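Local atomic coordinates of carboxylesterase SOBER1 (Arabidopsis thaliana, PDB entry 6AVX), a protein that hydrolyses carboxylic esters with a preference for short acyl chains, shows phospholipase A2 activity, and dampens the plant hypersensitive response to the bacterial effector AvrBsT. Residues A[14-18]-A[19-23]; A[90-94]-A[95-99]; A[111-114]-A[115-119]; A[195-198]-A[199-202]. The protein carries 1 engineered substitution. All blocks are in the same frame, centred on the assembly; numbering follows the deposited sequence.

Contact 1. Residues A[14-18]-A[19-23]; sequences LGDSG and PANEP
D16 and S17 meet A20 and N21 at the N-terminal cap of the short helix 18-21, with S17 in the N-cap position. The stretch follows strand 7-11, and the D16 side chain lies about 9 Å from that of S108, the probable nucleophile. Three kinds of interaction can be separated. The first is the capping bond itself, in which the backbone N of A20 donates to S17 OG; at 3.3 Å it is weak. It is made possible by a chi1 of 71° at S17, which sets OG between the backbone N and the carbonyl carbon.

The second kind centres on the N21 amide, which turns back past the helix start. Its ND2 donates to D16 OD2 at 2.8 Å and to S17 O at 2.9 Å. Both acceptors lie close to the amide plane and in different directions, so the two bonds fix the rotation of the group. The acid is met otherwise: ND2 stands above the carboxylate plane, 69° out of it, and the two flat groups are inclined by 66°.

The third kind is backbone pairing. G18 O accepts N21 N at 2.9 Å and, weakly, E22 N at 3.1 Å, which fits a helix that barely completes a turn. Outside the stretch, the N of G18 is bonded to S42 OG and the N21 side chain touches H12. D16 OD1 does double duty: it takes a weak bond from S17 N and rests against A20 CB at 3.3 Å.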
# COMPACT_ATOMS: atom_id res chain seq x y z
N LEU A 14 8.96 -3.81 5.69
CA LEU A 14 9.36 -4.77 6.71
C LEU A 14 10.58 -4.28 7.47
O LEU A 14 11.61 -3.95 6.87
CB LEU A 14 9.69 -6.08 6.02
CG LEU A 14 10.22 -7.21 6.89
CD1 LEU A 14 9.16 -7.60 7.89
CD2 LEU A 14 10.66 -8.39 6.02
N GLY A 15 10.48 -4.27 8.79
CA GLY A 15 11.56 -3.90 9.68
C GLY A 15 11.66 -2.43 9.98
O GLY A 15 12.37 -2.04 10.92
N ASP A 16 10.99 -1.59 9.21
CA ASP A 16 11.15 -0.14 9.28
C ASP A 16 10.17 0.40 10.32
O ASP A 16 9.56 -0.35 11.07
CB ASP A 16 10.93 0.41 7.87
CG ASP A 16 11.62 1.73 7.59
OD1 ASP A 16 12.22 2.34 8.49
OD2 ASP A 16 11.51 2.18 6.44
N SER A 17 9.99 1.73 10.38
CA SER A 17 9.08 2.34 11.34
C SER A 17 8.44 3.57 10.72
O SER A 17 8.88 4.08 9.69
CB SER A 17 9.81 2.74 12.62
OG SER A 17 10.65 3.85 12.38
N GLY A 18 7.39 4.06 11.37
CA GLY A 18 6.72 5.25 10.90
C GLY A 18 7.61 6.48 10.96
O GLY A 18 7.76 7.21 9.98
N PRO A 19 8.18 6.77 12.13
CA PRO A 19 9.03 7.97 12.24
C PRO A 19 10.17 7.98 11.26
O PRO A 19 10.55 9.05 10.77
CB PRO A 19 9.49 7.94 13.70
CG PRO A 19 8.34 7.27 14.42
CD PRO A 19 7.93 6.17 13.45
N ALA A 20 10.72 6.81 10.91
CA ALA A 20 11.81 6.78 9.94
C ALA A 20 11.36 7.27 8.58
O ALA A 20 12.18 7.76 7.80
CB ALA A 20 12.38 5.36 9.82
N ASN A 21 10.08 7.14 8.27
CA ASN A 21 9.55 7.49 6.96
C ASN A 21 8.82 8.82 6.90
O ASN A 21 8.52 9.29 5.80
CB ASN A 21 8.63 6.39 6.46
CG ASN A 21 9.41 5.23 5.98
OD1 ASN A 21 9.87 5.22 4.83
ND2 ASN A 21 9.64 4.26 6.85
N GLU A 22 8.54 9.44 8.05
CA GLU A 22 7.85 10.72 8.04
C GLU A 22 8.45 11.73 7.08
O GLU A 22 7.67 12.49 6.47
CB GLU A 22 7.72 11.27 9.47
CG GLU A 22 6.66 10.55 10.29
CD GLU A 22 6.62 10.91 11.75
OE1 GLU A 22 7.59 11.46 12.28
OE2 GLU A 22 5.60 10.61 12.40
N PRO A 23 9.77 11.82 6.88
CA PRO A 23 10.30 12.81 5.92
C PRO A 23 9.83 12.63 4.50
O PRO A 23 10.00 13.56 3.70
CB PRO A 23 11.82 12.67 6.05
CG PRO A 23 12.01 12.14 7.44
CD PRO A 23 10.85 11.19 7.66

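Contact 2. Residues A[90-94]-A[95-99]; sequences DQEIA and EGTNP
The carbonyl oxygen of E92 is gripped by two backbone donors from beyond the helix end: T97 N at 3.2 Å, in a nearly straight bond, and E95 N, in a weak one. The side chains of E92 and T97 repeat the pairing, for T97 OG1 donates to E92 OE2 at 2.6 Å, coming from above the carboxylate plane (38° out of it). E92 reaches it because its chain bends at chi2 (67°), carrying the carboxylate alongside the helix end.

The other carboxylate oxygen, E92 OE1, faces E95 OE1 across 4.2 Å. A water donates to both, weakly to E95, and probably eases the repulsion between the like charges. The other oxygen of E95, OE2, accepts from Q91 NE2, with the amide and carboxylate planes nearly perpendicular; the separation of 2.5 Å is too short to be trusted in detail. I93 supplies the apolar part, crossing P99 at about a right angle with CD1 3.8 Å from P99 CB. A second water donates to I93 O and to T97 O.

The end of helix 75-94 is closed by two interlocking backbone bonds: the T97-to-E92 bond spans the wider loop, and inside it G96 N donates to I93 O at 2.9 Å. With G96 at a positive phi of 114°, this pair defines a Schellman motif, turning the chain toward strand 102-107.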
# COMPACT_ATOMS: atom_id res chain seq x y z
N ASP A 90 -11.36 4.32 9.87
CA ASP A 90 -12.66 4.52 10.51
C ASP A 90 -12.65 5.76 11.39
O ASP A 90 -13.60 6.56 11.38
CB ASP A 90 -13.02 3.32 11.39
CG ASP A 90 -13.46 2.09 10.63
OD1 ASP A 90 -13.68 2.13 9.41
OD2 ASP A 90 -13.62 1.06 11.32
N GLN A 91 -11.61 5.91 12.19
CA GLN A 91 -11.57 7.03 13.13
C GLN A 91 -11.43 8.36 12.39
O GLN A 91 -12.08 9.35 12.76
CB GLN A 91 -10.42 6.83 14.12
CG GLN A 91 -10.26 7.97 15.12
CD GLN A 91 -11.44 8.09 16.07
OE1 GLN A 91 -12.24 7.17 16.21
NE2 GLN A 91 -11.55 9.25 16.72
N GLU A 92 -10.59 8.41 11.35
CA GLU A 92 -10.44 9.64 10.59
C GLU A 92 -11.77 10.04 9.94
O GLU A 92 -12.15 11.22 9.97
CB GLU A 92 -9.34 9.45 9.55
CG GLU A 92 -9.04 10.67 8.70
CD GLU A 92 -8.41 11.84 9.46
OE1 GLU A 92 -7.86 11.65 10.57
OE2 GLU A 92 -8.50 12.97 8.93
N ILE A 93 -12.49 9.08 9.36
CA ILE A 93 -13.79 9.38 8.76
C ILE A 93 -14.80 9.77 9.84
O ILE A 93 -15.60 10.70 9.66
CB ILE A 93 -14.25 8.20 7.87
CG1 ILE A 93 -13.34 8.11 6.64
CG2 ILE A 93 -15.72 8.36 7.45
CD1 ILE A 93 -13.49 6.83 5.84
N ALA A 94 -14.75 9.11 11.00
CA ALA A 94 -15.65 9.45 12.11
C ALA A 94 -15.40 10.86 12.62
O ALA A 94 -16.31 11.50 13.16
CB ALA A 94 -15.50 8.45 13.25
N GLU A 95 -14.17 11.36 12.48
CA GLU A 95 -13.85 12.72 12.89
C GLU A 95 -14.20 13.74 11.82
O GLU A 95 -13.99 14.94 12.03
CB GLU A 95 -12.38 12.80 13.30
CG GLU A 95 -12.12 12.06 14.60
CD GLU A 95 -10.66 11.93 14.95
OE1 GLU A 95 -9.81 12.39 14.17
OE2 GLU A 95 -10.37 11.35 16.02
N GLY A 96 -14.74 13.31 10.69
CA GLY A 96 -15.30 14.21 9.70
C GLY A 96 -14.59 14.26 8.37
O GLY A 96 -15.03 15.02 7.49
N THR A 97 -13.52 13.51 8.13
CA THR A 97 -12.87 13.54 6.83
C THR A 97 -13.72 12.80 5.80
O THR A 97 -14.23 11.71 6.06
CB THR A 97 -11.50 12.90 6.96
OG1 THR A 97 -10.75 13.68 7.90
CG2 THR A 97 -10.77 12.88 5.62
N ASN A 98 -13.85 13.39 4.63
CA ASN A 98 -14.56 12.74 3.53
C ASN A 98 -13.78 11.51 3.10
O ASN A 98 -12.57 11.60 2.86
CB ASN A 98 -14.68 13.74 2.38
CG ASN A 98 -15.23 13.12 1.09
OD1 ASN A 98 -15.65 11.97 1.05
ND2 ASN A 98 -15.22 13.92 0.03
N PRO A 99 -14.42 10.34 2.97
CA PRO A 99 -13.66 9.14 2.57
C PRO A 99 -12.88 9.33 1.28
O PRO A 99 -11.78 8.78 1.16
CB PRO A 99 -14.75 8.07 2.43
CG PRO A 99 -15.86 8.55 3.31
CD PRO A 99 -15.83 10.03 3.30
O HOH W 1 -7.56 10.32 12.84
O HOH W 2 -16.82 11.76 7.26

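Contact 3. Residues A[111-114]-A[115-119]; sequences GALT and LASVL
Helix 109-120 is the crossover helix of the beta-alpha-beta unit formed with strands 102-107 and 127-131, and it begins just after S108, the probable nucleophile on the elbow of this alpha/beta hydrolase. Within it S117 folds back on L113, one turn earlier. L113 O accepts twice: from S117 N at 2.8 Å and from S117 OG, also at 2.8 Å. The two donors arrive from opposite faces of the carbonyl plane, the hydroxyl standing 39° out of it. A chi1 of -64° at S117 lays OG beside its own backbone N and thus within range of that carbonyl.

The L113 side chain flanks the hydroxyl, CD1 lying 3.5 Å from S117 OG. Regular helical bonds run beside this pair, A116 N to A112 O at 3.1 Å and V118 N to T114 O at 2.9 Å. V118 CG2 leans on the T114 carbonyl oxygen at 3.3 Å, while T114 OG1 bonds to G110 O. T114 and V118 touch I104.

Donating to the helix's own backbone gives the buried S117 hydroxyl an acceptor one turn back, so S117 can sit with L113 against V85 of helix 75-94, where S117 O takes a bond from H86 NE2.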
# COMPACT_ATOMS: atom_id res chain seq x y z
N GLY A 111 3.03 -1.62 0.99
CA GLY A 111 2.25 -1.53 -0.23
C GLY A 111 1.28 -2.69 -0.38
O GLY A 111 0.13 -2.50 -0.79
N ALA A 112 1.72 -3.91 -0.08
CA ALA A 112 0.80 -5.04 -0.01
C ALA A 112 -0.33 -4.76 0.97
O ALA A 112 -1.50 -5.03 0.69
CB ALA A 112 1.58 -6.29 0.38
N LEU A 113 0.01 -4.19 2.12
CA LEU A 113 -1.02 -3.88 3.11
C LEU A 113 -1.94 -2.78 2.62
O LEU A 113 -3.15 -2.83 2.88
CB LEU A 113 -0.38 -3.49 4.44
CG LEU A 113 -1.36 -3.16 5.56
CD1 LEU A 113 -2.36 -4.26 5.80
CD2 LEU A 113 -0.59 -2.85 6.82
N THR A 114 -1.40 -1.78 1.94
CA THR A 114 -2.22 -0.75 1.31
C THR A 114 -3.27 -1.38 0.42
O THR A 114 -4.46 -1.04 0.49
CB THR A 114 -1.34 0.22 0.51
OG1 THR A 114 -0.58 1.03 1.40
CG2 THR A 114 -2.16 1.14 -0.39
N LEU A 115 -2.84 -2.28 -0.46
CA LEU A 115 -3.77 -2.89 -1.39
C LEU A 115 -4.87 -3.63 -0.65
O LEU A 115 -6.06 -3.46 -0.94
CB LEU A 115 -3.02 -3.84 -2.31
CG LEU A 115 -3.89 -4.36 -3.45
CD1 LEU A 115 -4.04 -3.32 -4.53
CD2 LEU A 115 -3.33 -5.65 -4.02
N ALA A 116 -4.49 -4.49 0.29
CA ALA A 116 -5.47 -5.27 1.03
C ALA A 116 -6.43 -4.37 1.78
O ALA A 116 -7.65 -4.62 1.83
CB ALA A 116 -4.76 -6.20 2.00
N SER A 117 -5.91 -3.30 2.38
CA SER A 117 -6.73 -2.42 3.20
C SER A 117 -7.74 -1.67 2.35
O SER A 117 -8.90 -1.51 2.75
CB SER A 117 -5.86 -1.45 3.97
OG SER A 117 -5.01 -2.11 4.90
N VAL A 118 -7.32 -1.15 1.20
CA VAL A 118 -8.23 -0.42 0.33
C VAL A 118 -9.30 -1.34 -0.21
O VAL A 118 -10.50 -0.99 -0.23
CB VAL A 118 -7.43 0.27 -0.78
CG1 VAL A 118 -8.36 0.77 -1.87
CG2 VAL A 118 -6.55 1.38 -0.20
N LEU A 119 -8.91 -2.53 -0.67
CA LEU A 119 -9.87 -3.39 -1.36
C LEU A 119 -10.91 -3.98 -0.42
O LEU A 119 -11.97 -4.41 -0.89
CB LEU A 119 -9.14 -4.54 -2.08
CG LEU A 119 -8.17 -4.15 -3.20
CD1 LEU A 119 -7.38 -5.36 -3.70
CD2 LEU A 119 -8.91 -3.49 -4.33

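Contact 4. Residues A[195-198]-A[199-202]; sequences SISN and KELK
E200 and S197 hold each other by exchanging side chain for backbone, and the carboxylate takes its bond in an uncommon way: S197 N points at E200 OE2 nearly along the oxygen's C-O line, at 3.1 Å. The return bond runs from E200 N to S197 OG, also 3.1 Å long. Two torsions produce the exchange. S197 has chi1 at 72°, which swings OG over the first turn, and E200 sends CG opposite its own N (chi1 -178°) and then stays extended, so that its acid end runs back along the preceding loop.

This reciprocal pair is a capping box at the start of helix 198-212, with S197 as N-cap. A carboxylate placed there would probably be favoured by the helix dipole. The next backbone bonds carry the turn onward, L201 N to S197 O and K202 N to N198 O.

Two waters extend the polar network. One donates to E200 OE1 (2.6 Å) and to the carbonyl oxygen of S195, which follows the probable catalytic H194. Another is bonded to S197 OG and accepts from K199 NZ, whose chain curls back through bends at chi3 and chi4 after its CG passes 3.2 Å from the same hydroxyl.

On the inner side, I196 and L201 cross at about a right angle, with I196 CG2 set 3.5 Å from L201 CG. Both side chains also touch W10 of strand 7-11, and K202 NZ bonds to Q27 O.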
# COMPACT_ATOMS: atom_id res chain seq x y z
N SER A 195 13.49 0.38 -3.92
CA SER A 195 13.67 1.62 -3.19
C SER A 195 12.67 2.61 -3.74
O SER A 195 11.98 2.34 -4.72
CB SER A 195 15.10 2.16 -3.34
OG SER A 195 15.36 2.51 -4.69
N ILE A 196 12.61 3.77 -3.09
CA ILE A 196 11.76 4.87 -3.52
C ILE A 196 12.63 5.94 -4.16
O ILE A 196 13.62 6.36 -3.56
CB ILE A 196 11.02 5.49 -2.33
CG1 ILE A 196 10.13 4.44 -1.67
CG2 ILE A 196 10.20 6.72 -2.79
CD1 ILE A 196 9.42 4.95 -0.43
N SER A 197 12.24 6.41 -5.32
CA SER A 197 12.89 7.58 -5.90
C SER A 197 12.03 8.83 -5.72
O SER A 197 10.80 8.75 -5.60
CB SER A 197 13.17 7.37 -7.38
OG SER A 197 11.97 7.42 -8.12
N ASN A 198 12.68 9.99 -5.69
CA ASN A 198 11.94 11.23 -5.54
C ASN A 198 10.99 11.44 -6.71
O ASN A 198 9.87 11.91 -6.51
CB ASN A 198 12.88 12.41 -5.36
CG ASN A 198 13.45 12.50 -3.94
OD1 ASN A 198 12.92 11.90 -3.00
ND2 ASN A 198 14.53 13.26 -3.79
N LYS A 199 11.39 11.06 -7.92
CA LYS A 199 10.50 11.23 -9.05
C LYS A 199 9.25 10.35 -8.90
O LYS A 199 8.15 10.75 -9.31
CB LYS A 199 11.22 10.93 -10.36
CG LYS A 199 11.66 9.48 -10.55
CD LYS A 199 12.46 9.30 -11.83
CE LYS A 199 13.85 9.94 -11.74
NZ LYS A 199 14.70 9.33 -10.67
N GLU A 200 9.42 9.16 -8.35
CA GLU A 200 8.29 8.28 -8.08
C GLU A 200 7.31 8.94 -7.11
O GLU A 200 6.08 8.87 -7.31
CB GLU A 200 8.86 6.98 -7.51
CG GLU A 200 7.88 5.92 -7.20
CD GLU A 200 8.54 4.73 -6.51
OE1 GLU A 200 7.91 3.65 -6.47
OE2 GLU A 200 9.69 4.86 -6.03
N LEU A 201 7.82 9.61 -6.09
CA LEU A 201 6.97 10.33 -5.15
C LEU A 201 6.28 11.51 -5.82
O LEU A 201 5.10 11.78 -5.55
CB LEU A 201 7.79 10.81 -3.94
CG LEU A 201 8.37 9.72 -3.05
CD1 LEU A 201 9.20 10.34 -1.96
CD2 LEU A 201 7.24 8.87 -2.47
N LYS A 202 6.99 12.25 -6.68
CA LYS A 202 6.35 13.37 -7.36
C LYS A 202 5.20 12.90 -8.24
O LYS A 202 4.19 13.60 -8.38
CB LYS A 202 7.37 14.12 -8.22
CG LYS A 202 8.54 14.72 -7.49
CD LYS A 202 8.14 15.74 -6.47
CE LYS A 202 9.38 16.41 -5.89
NZ LYS A 202 9.04 17.42 -4.86
O HOH W 3 9.20 1.99 -4.96
O HOH W 4 13.41 6.38 -10.43

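How the contacts relate
Three of the contacts sit at helix ends and one within a helix. Contacts 1 and 4 are both N-caps led by a serine, but contact 4 has the shorter capping bond, and its glutamate returns it, whereas in contact 1 an asparagine amide ties the loop instead. They approach to about 5 Å between nearest atoms, without touching. Contact 2 closes the C-terminal end of a helix at the surface, away from the annotated site, and brings two acids close together with a water between them; contact 4 also has bridging waters. Contact 3 alone is wholly buried, and its serine hydroxyl donates to the helix's own backbone. Helix 75-94, which ends in contact 2, also packs against the helix of contact 3.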